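Local coordinates for protein N5-Carboxyaminoimidazole ribonucleotide synthetase (Staphylococcus aureus subsp. aureus, PDB 3ORQ) that catalyses the ATP-dependent conversion of 5-aminoimidazole ribonucleotide and bicarbonate to N5-carboxyaminoimidazole ribonucleotide in purine biosynthesis, at residues Ile15-Gly20 and Val76-Phe81; Phe11-Gly16 and Met34-Val39. One frame throughout, in Å; residues are numbered along the deposited sequence. Where two conformers were deposited one is given.

Contact 1 (Ile15-Gly20 and Val76-Phe81); sequences IGIIGG and VITYEF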
ATOM      1  N   ILE A  15     -14.814   7.639  -6.444  1.00  3.68           N
ATOM      2  CA  ILE A  15     -13.912   8.748  -6.575  1.00  4.18           C
ATOM      3  C   ILE A  15     -13.452   8.847  -8.000  1.00  4.76           C
ATOM      4  O   ILE A  15     -12.982   7.872  -8.576  1.00  8.00           O
ATOM      5  CB  ILE A  15     -12.689   8.568  -5.629  1.00  5.89           C
ATOM      6  CG1 ILE A  15     -13.155   8.501  -4.152  1.00  4.81           C
ATOM      7  CG2 ILE A  15     -11.666   9.686  -5.844  1.00  5.34           C
ATOM      8  CD1 ILE A  15     -11.981   8.317  -3.109  1.00  2.00           C
ATOM      9  N   GLY A  16     -13.594  10.025  -8.586  1.00  4.50           N
ATOM     10  CA  GLY A  16     -13.116  10.296  -9.934  1.00  3.30           C
ATOM     11  C   GLY A  16     -11.740  10.934  -9.908  1.00  4.39           C
ATOM     12  O   GLY A  16     -11.475  11.797  -9.065  1.00  6.23           O
ATOM     13  N   ILE A  17     -10.851  10.480 -10.806  1.00  3.03           N
ATOM     14  CA  ILE A  17      -9.493  11.017 -10.901  1.00  3.85           C
ATOM     15  C   ILE A  17      -9.213  11.478 -12.309  1.00  4.99           C
ATOM     16  O   ILE A  17      -9.239  10.700 -13.265  1.00  4.40           O
ATOM     17  CB  ILE A  17      -8.384   9.984 -10.521  1.00  3.78           C
ATOM     18  CG1 ILE A  17      -8.537   9.482  -9.075  1.00  3.34           C
ATOM     19  CG2 ILE A  17      -7.008  10.625 -10.626  1.00  2.54           C
ATOM     20  CD1 ILE A  17      -7.448   8.389  -8.734  1.00  2.71           C
ATOM     21  N   ILE A  18      -8.897  12.753 -12.442  1.00  6.07           N
ATOM     22  CA  ILE A  18      -8.486  13.261 -13.734  1.00  7.29           C
ATOM     23  C   ILE A  18      -6.972  13.127 -13.831  1.00  6.58           C
ATOM     24  O   ILE A  18      -6.232  13.832 -13.107  1.00  5.21           O
ATOM     25  CB  ILE A  18      -8.899  14.728 -13.871  1.00  8.05           C
ATOM     26  CG1 ILE A  18     -10.404  14.859 -13.586  1.00  6.76           C
ATOM     27  CG2 ILE A  18      -8.514  15.242 -15.272  1.00 10.15           C
ATOM     28  CD1 ILE A  18     -10.905  16.337 -13.494  1.00  9.54           C
ATOM     29  N   GLY A  19      -6.509  12.238 -14.717  1.00  5.94           N
ATOM     30  CA  GLY A  19      -5.065  11.956 -14.850  1.00  5.03           C
ATOM     31  C   GLY A  19      -4.732  10.555 -14.329  1.00  5.46           C
ATOM     32  O   GLY A  19      -5.058  10.215 -13.183  1.00  7.55           O
ATOM     33  N   GLY A  20      -4.089   9.739 -15.151  1.00  2.00           N
ATOM     34  CA  GLY A  20      -3.802   8.366 -14.803  1.00  2.00           C
ATOM     35  C   GLY A  20      -2.335   8.049 -14.741  1.00  2.00           C
ATOM     36  O   GLY A  20      -1.926   6.921 -14.988  1.00  2.12           O
ATOM     37  N   VAL A  76     -17.232  12.196  -5.787  1.00  4.86           N
ATOM     38  CA  VAL A  76     -16.232  13.259  -5.600  1.00  4.84           C
ATOM     39  C   VAL A  76     -15.253  13.196  -6.744  1.00  4.28           C
ATOM     40  O   VAL A  76     -14.968  12.122  -7.241  1.00  4.50           O
ATOM     41  CB  VAL A  76     -15.491  13.153  -4.218  1.00  3.29           C
ATOM     42  CG1 VAL A  76     -14.660  11.902  -4.134  1.00  2.00           C
ATOM     43  CG2 VAL A  76     -14.612  14.339  -4.000  1.00  2.00           C
ATOM     44  N   ILE A  77     -14.732  14.336  -7.174  1.00  5.55           N
ATOM     45  CA  ILE A  77     -13.712  14.331  -8.247  1.00  4.73           C
ATOM     46  C   ILE A  77     -12.459  15.043  -7.768  1.00  3.26           C
ATOM     47  O   ILE A  77     -12.541  16.115  -7.168  1.00  4.86           O
ATOM     48  CB  ILE A  77     -14.220  14.964  -9.552  1.00  5.67           C
ATOM     49  CG1 ILE A  77     -15.347  14.144 -10.171  1.00  9.60           C
ATOM     50  CG2 ILE A  77     -13.125  15.105 -10.568  1.00  7.12           C
ATOM     51  CD1 ILE A  77     -16.098  14.937 -11.175  1.00 15.17           C
ATOM     52  N   THR A  78     -11.313  14.405  -7.980  1.00  2.00           N
ATOM     53  CA  THR A  78     -10.009  15.014  -7.670  1.00  2.30           C
ATOM     54  C   THR A  78      -9.147  14.925  -8.921  1.00  5.08           C
ATOM     55  O   THR A  78      -9.568  14.383  -9.940  1.00  6.59           O
ATOM     56  CB  THR A  78      -9.299  14.329  -6.477  1.00  4.13           C
ATOM     57  OG1 THR A  78      -8.068  15.014  -6.171  1.00  4.70           O
ATOM     58  CG2 THR A  78      -9.024  12.827  -6.762  1.00  2.00           C
ATOM     59  N   TYR A  79      -7.955  15.493  -8.873  1.00  5.66           N
ATOM     60  CA  TYR A  79      -7.140  15.535 -10.067  1.00  5.80           C
ATOM     61  C   TYR A  79      -5.755  15.219  -9.645  1.00  7.37           C
ATOM     62  O   TYR A  79      -5.365  15.483  -8.496  1.00  6.70           O
ATOM     63  CB  TYR A  79      -7.179  16.913 -10.769  1.00  6.03           C
ATOM     64  CG  TYR A  79      -7.112  18.085  -9.837  1.00  4.39           C
ATOM     65  CD1 TYR A  79      -5.899  18.519  -9.311  1.00  3.23           C
ATOM     66  CD2 TYR A  79      -8.263  18.772  -9.475  1.00  8.79           C
ATOM     67  CE1 TYR A  79      -5.850  19.599  -8.393  1.00  3.68           C
ATOM     68  CE2 TYR A  79      -8.206  19.898  -8.584  1.00  7.85           C
ATOM     69  CZ  TYR A  79      -7.007  20.273  -8.061  1.00  2.82           C
ATOM     70  OH  TYR A  79      -6.959  21.328  -7.220  1.00  9.63           O
ATOM     71  N   GLU A  80      -5.004  14.704 -10.603  1.00  9.12           N
ATOM     72  CA  GLU A  80      -3.700  14.139 -10.381  1.00 17.01           C
ATOM     73  C   GLU A  80      -2.624  15.073 -10.951  1.00 22.32           C
ATOM     74  O   GLU A  80      -1.468  15.001 -10.560  1.00 28.18           O
ATOM     75  CB  GLU A  80      -3.652  12.753 -11.071  1.00 15.88           C
ATOM     76  CG  GLU A  80      -2.344  12.064 -11.012  1.00 19.69           C
ATOM     77  CD  GLU A  80      -1.752  11.680 -12.357  1.00 17.84           C
ATOM     78  OE1 GLU A  80      -0.685  11.059 -12.349  1.00 18.65           O
ATOM     79  OE2 GLU A  80      -2.304  12.015 -13.404  1.00 19.84           O
ATOM     80  N   PHE A  81      -2.979  15.950 -11.869  1.00 24.76           N
ATOM     81  CA  PHE A  81      -1.971  16.837 -12.439  1.00 30.43           C
ATOM     82  C   PHE A  81      -2.624  18.170 -12.862  1.00 31.39           C
ATOM     83  O   PHE A  81      -3.793  18.210 -13.209  1.00 30.49           O
ATOM     84  CB  PHE A  81      -1.273  16.131 -13.627  1.00 34.12           C
ATOM     85  CG  PHE A  81       0.237  16.409 -13.752  1.00 41.33           C
ATOM     86  CD1 PHE A  81       1.170  15.675 -13.001  1.00 44.63           C
ATOM     87  CD2 PHE A  81       0.723  17.355 -14.679  1.00 45.23           C
ATOM     88  CE1 PHE A  81       2.558  15.911 -13.140  1.00 46.97           C
ATOM     89  CE2 PHE A  81       2.118  17.593 -14.831  1.00 46.74           C
ATOM     90  CZ  PHE A  81       3.030  16.872 -14.061  1.00 47.17           C
TER
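The carboxylate of E80 lies against the backbone of G19, whose carbonyl carbon and oxygen both sit to one side of the carboxylate plane and are met obliquely; E80 OE2 comes within 3.0 Å of G19 C, a close contact and not a hydrogen bond. G19 has no side chain, which lets the group come this near; its positive phi (110°) separately suits glycine. The amides of G21, L23 and G24, where helix 22-33 begins, give the carboxylate weak hydrogen bonds. The Y79 ring leads away from I15-G20 and packs on A104 and I105, while its CB meets I18 CB at 4.2 Å. The F81 ring also leads away, about 4 Å from the side chain of Y157 in the pyrophosphate pocket.

Residues I15-G20 form the first strand and turn of the Rossmann-like pre-ATP-grasp domain, paired in parallel with strand 76-79; the spacing of G19, G21 and G24 resembles a GxGxxG motif. Four backbone hydrogen bonds alternate in direction, G16 N reaching V76 O at 2.8 Å and E80 N reaching I18 O at 2.9 Å.

On the I15 and I17 side, V76 CG1 stands between its own N and carbonyl carbon (chi1 65°) and packs 3.7 Å from I15 CG1. T78 CG2 rests 3.5 Å from G16 O, while its OG1 bonds to Q100 and H294. On the opposite side, I18 CD1 slants across to I77 CG2 at 3.9 Å.

Contact 2 (Phe11-Gly16 and Met34-Val39); sequences FGATIG and MGYKVV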
ATOM      1  N   PHE A  11     -17.246   4.589   2.683  1.00  3.54           N
ATOM      2  CA  PHE A  11     -16.720   3.582   1.797  1.00  2.22           C
ATOM      3  C   PHE A  11     -17.853   3.117   0.898  1.00  3.01           C
ATOM      4  O   PHE A  11     -19.031   3.128   1.313  1.00  2.00           O
ATOM      5  CB  PHE A  11     -16.086   2.407   2.568  1.00  3.12           C
ATOM      6  CG  PHE A  11     -17.070   1.627   3.419  1.00  2.00           C
ATOM      7  CD1 PHE A  11     -17.954   0.718   2.837  1.00  2.00           C
ATOM      8  CD2 PHE A  11     -17.108   1.811   4.798  1.00  2.00           C
ATOM      9  CE1 PHE A  11     -18.838  -0.015   3.626  1.00  2.00           C
ATOM     10  CE2 PHE A  11     -17.982   1.061   5.601  1.00  2.00           C
ATOM     11  CZ  PHE A  11     -18.838   0.169   5.032  1.00  2.00           C
ATOM     12  N   GLY A  12     -17.511   2.693  -0.324  1.00  2.28           N
ATOM     13  CA  GLY A  12     -18.550   2.315  -1.284  1.00  2.00           C
ATOM     14  C   GLY A  12     -18.837   3.443  -2.252  1.00  3.21           C
ATOM     15  O   GLY A  12     -19.346   3.202  -3.344  1.00  4.02           O
ATOM     16  N   ALA A  13     -18.482   4.687  -1.895  1.00  3.72           N
ATOM     17  CA  ALA A  13     -18.694   5.790  -2.821  1.00  4.26           C
ATOM     18  C   ALA A  13     -17.624   5.736  -3.911  1.00  5.69           C
ATOM     19  O   ALA A  13     -16.623   4.993  -3.783  1.00  4.68           O
ATOM     20  CB  ALA A  13     -18.638   7.091  -2.099  1.00  3.08           C
ATOM     21  N   THR A  14     -17.834   6.512  -4.978  1.00  4.45           N
ATOM     22  CA  THR A  14     -16.936   6.521  -6.107  1.00  4.41           C
ATOM     23  C   THR A  14     -16.108   7.806  -6.244  1.00  4.61           C
ATOM     24  O   THR A  14     -16.634   8.912  -6.239  1.00  5.31           O
ATOM     25  CB  THR A  14     -17.722   6.311  -7.403  1.00  5.10           C
ATOM     26  OG1 THR A  14     -18.437   5.059  -7.327  1.00  7.48           O
ATOM     27  CG2 THR A  14     -16.750   6.272  -8.577  1.00  5.07           C
ATOM     28  N   ILE A  15     -14.814   7.639  -6.444  1.00  3.68           N
ATOM     29  CA  ILE A  15     -13.912   8.748  -6.575  1.00  4.18           C
ATOM     30  C   ILE A  15     -13.452   8.847  -8.000  1.00  4.76           C
ATOM     31  O   ILE A  15     -12.982   7.872  -8.576  1.00  8.00           O
ATOM     32  CB  ILE A  15     -12.689   8.568  -5.629  1.00  5.89           C
ATOM     33  CG1 ILE A  15     -13.155   8.501  -4.152  1.00  4.81           C
ATOM     34  CG2 ILE A  15     -11.666   9.686  -5.844  1.00  5.34           C
ATOM     35  CD1 ILE A  15     -11.981   8.317  -3.109  1.00  2.00           C
ATOM     36  N   GLY A  16     -13.594  10.025  -8.586  1.00  4.50           N
ATOM     37  CA  GLY A  16     -13.116  10.296  -9.934  1.00  3.30           C
ATOM     38  C   GLY A  16     -11.740  10.934  -9.908  1.00  4.39           C
ATOM     39  O   GLY A  16     -11.475  11.797  -9.065  1.00  6.23           O
HETATM   40  N   MSE A  34      -9.135   1.442   1.043  0.51  2.00           N
HETATM   41  CA  MSE A  34     -10.157   1.996   1.952  0.51  2.00           C
HETATM   42  C   MSE A  34     -11.593   1.668   1.541  0.51  2.00           C
HETATM   43  O   MSE A  34     -12.541   2.047   2.236  0.51  2.33           O
HETATM   44  CB  MSE A  34     -10.011   3.525   2.065  0.51  2.00           C
HETATM   45  CG  MSE A  34      -8.836   3.956   2.915  0.51  2.00           C
HETATM   46 SE   MSE A  34      -8.490   5.887   2.873  0.51 19.14          SE
HETATM   47  CE  MSE A  34      -6.682   5.734   3.620  0.51  2.00           C
ATOM     48  N   GLY A  35     -11.764   1.005   0.405  1.00  2.00           N
ATOM     49  CA  GLY A  35     -13.115   0.583  -0.014  1.00  2.00           C
ATOM     50  C   GLY A  35     -13.912   1.601  -0.838  1.00  2.33           C
ATOM     51  O   GLY A  35     -15.133   1.512  -0.887  1.00  2.03           O
ATOM     52  N   TYR A  36     -13.221   2.551  -1.475  1.00  2.00           N
ATOM     53  CA  TYR A  36     -13.823   3.441  -2.476  1.00  2.00           C
ATOM     54  C   TYR A  36     -13.614   2.860  -3.886  1.00  2.00           C
ATOM     55  O   TYR A  36     -12.609   2.190  -4.159  1.00  2.34           O
ATOM     56  CB  TYR A  36     -13.195   4.849  -2.400  1.00  2.00           C
ATOM     57  CG  TYR A  36     -13.524   5.519  -1.094  1.00  2.00           C
ATOM     58  CD1 TYR A  36     -14.747   6.130  -0.913  1.00  2.00           C
ATOM     59  CD2 TYR A  36     -12.636   5.489  -0.025  1.00  2.00           C
ATOM     60  CE1 TYR A  36     -15.088   6.710   0.284  1.00  2.00           C
ATOM     61  CE2 TYR A  36     -12.969   6.074   1.200  1.00  2.00           C
ATOM     62  CZ  TYR A  36     -14.220   6.658   1.344  1.00  2.00           C
ATOM     63  OH  TYR A  36     -14.593   7.253   2.526  1.00  2.00           O
ATOM     64  N   LYS A  37     -14.567   3.102  -4.768  1.00  2.00           N
ATOM     65  CA  LYS A  37     -14.406   2.703  -6.139  1.00  3.04           C
ATOM     66  C   LYS A  37     -13.699   3.824  -6.865  1.00  4.29           C
ATOM     67  O   LYS A  37     -13.738   4.976  -6.432  1.00  2.00           O
ATOM     68  CB  LYS A  37     -15.756   2.402  -6.777  1.00  3.23           C
ATOM     69  CG  LYS A  37     -16.535   1.340  -6.026  1.00  7.19           C
ATOM     70  CD  LYS A  37     -17.947   1.279  -6.614  1.00 17.14           C
ATOM     71  CE  LYS A  37     -18.808   0.240  -5.899  1.00 21.98           C
ATOM     72  NZ  LYS A  37     -18.258  -1.089  -6.184  1.00 22.47           N
ATOM     73  N   VAL A  38     -13.046   3.498  -7.972  1.00  4.77           N
ATOM     74  CA  VAL A  38     -12.249   4.501  -8.660  1.00  2.84           C
ATOM     75  C   VAL A  38     -12.585   4.522 -10.136  1.00  3.93           C
ATOM     76  O   VAL A  38     -12.504   3.492 -10.800  1.00  3.82           O
ATOM     77  CB  VAL A  38     -10.741   4.192  -8.544  1.00  2.51           C
ATOM     78  CG1 VAL A  38      -9.938   5.164  -9.427  1.00  4.11           C
ATOM     79  CG2 VAL A  38     -10.266   4.282  -7.082  1.00  2.00           C
ATOM     80  N   VAL A  39     -12.926   5.711 -10.644  1.00  4.69           N
ATOM     81  CA  VAL A  39     -13.028   5.951 -12.089  1.00  4.15           C
ATOM     82  C   VAL A  39     -11.884   6.885 -12.499  1.00  3.94           C
ATOM     83  O   VAL A  39     -11.673   7.931 -11.888  1.00  6.59           O
ATOM     84  CB  VAL A  39     -14.385   6.601 -12.453  1.00  4.23           C
ATOM     85  CG1 VAL A  39     -14.434   6.908 -13.917  1.00  3.18           C
ATOM     86  CG2 VAL A  39     -15.513   5.630 -12.132  1.00  5.24           C
TER
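Y36 leans along the loop F11-A13, and each level of its side chain finds a different partner. Its CB meets A13 O and, at 3.7 Å, the CD1 tip of I15, which also touches CG and approaches the ring obliquely. With CG anti to the carbonyl carbon (chi1 -66°), the ring runs back against the loop: A13 O lies at its edge, near the ring plane and 3.6 Å from CD1, while A13 CB also touches CD1. Farther out, F11 CA stands over one face, offset toward the rim and 3.8 Å from CE1, a CH-pi contact. The hydroxyl passes by F11 N and is hydrogen-bonded to the carbonyl of L9. I295 and T299 also pack on this side chain.

The two segments belong to the first beta-alpha-beta unit of the Rossmann-like sheet, strand 14-18, helix 22-33 and strand 37-42. G35 ends the helix in a Schellman motif, its phi positive, and its carbonyl receives G12 N at 2.7 Å before the strands begin. Parallel pairing then follows: K37 N bonds to A13 O, I15 N to K37 O at 2.9 Å with a nearly straight 174° N-H...O angle, and V39 N to I15 O at 3.0 Å.

On the sheet face away from I15 and V38, T14 CG2 touches V39 CG2 at 3.8 Å, and T14 OG1 lies beside the aliphatic chain of K37, whose CE passes G12 O. Near the helix end, F11 packs on E327 of the second subunit.

In the fold
From the N terminus, the chain enters strand 14-18, which both contacts share through I15 and G16. Contact 2 closes the shorter loop: helix 22-33 carries the chain back so that strand 37-42 can join one edge of the first strand. The chain then adds strand 55-58 beyond 37-42, returns through helix 64-73, and contact 1 closes the longer loop by setting strand 76-79 on the other edge. The second segment of contact 2 thus falls within the stretch that contact 1 spans. Together they place strand 14-18 inside the four-stranded parallel sheet, and I17 N, probably hydrogen-bonded to V39 O, carries the pairing of contact 2 onward beside contact 1.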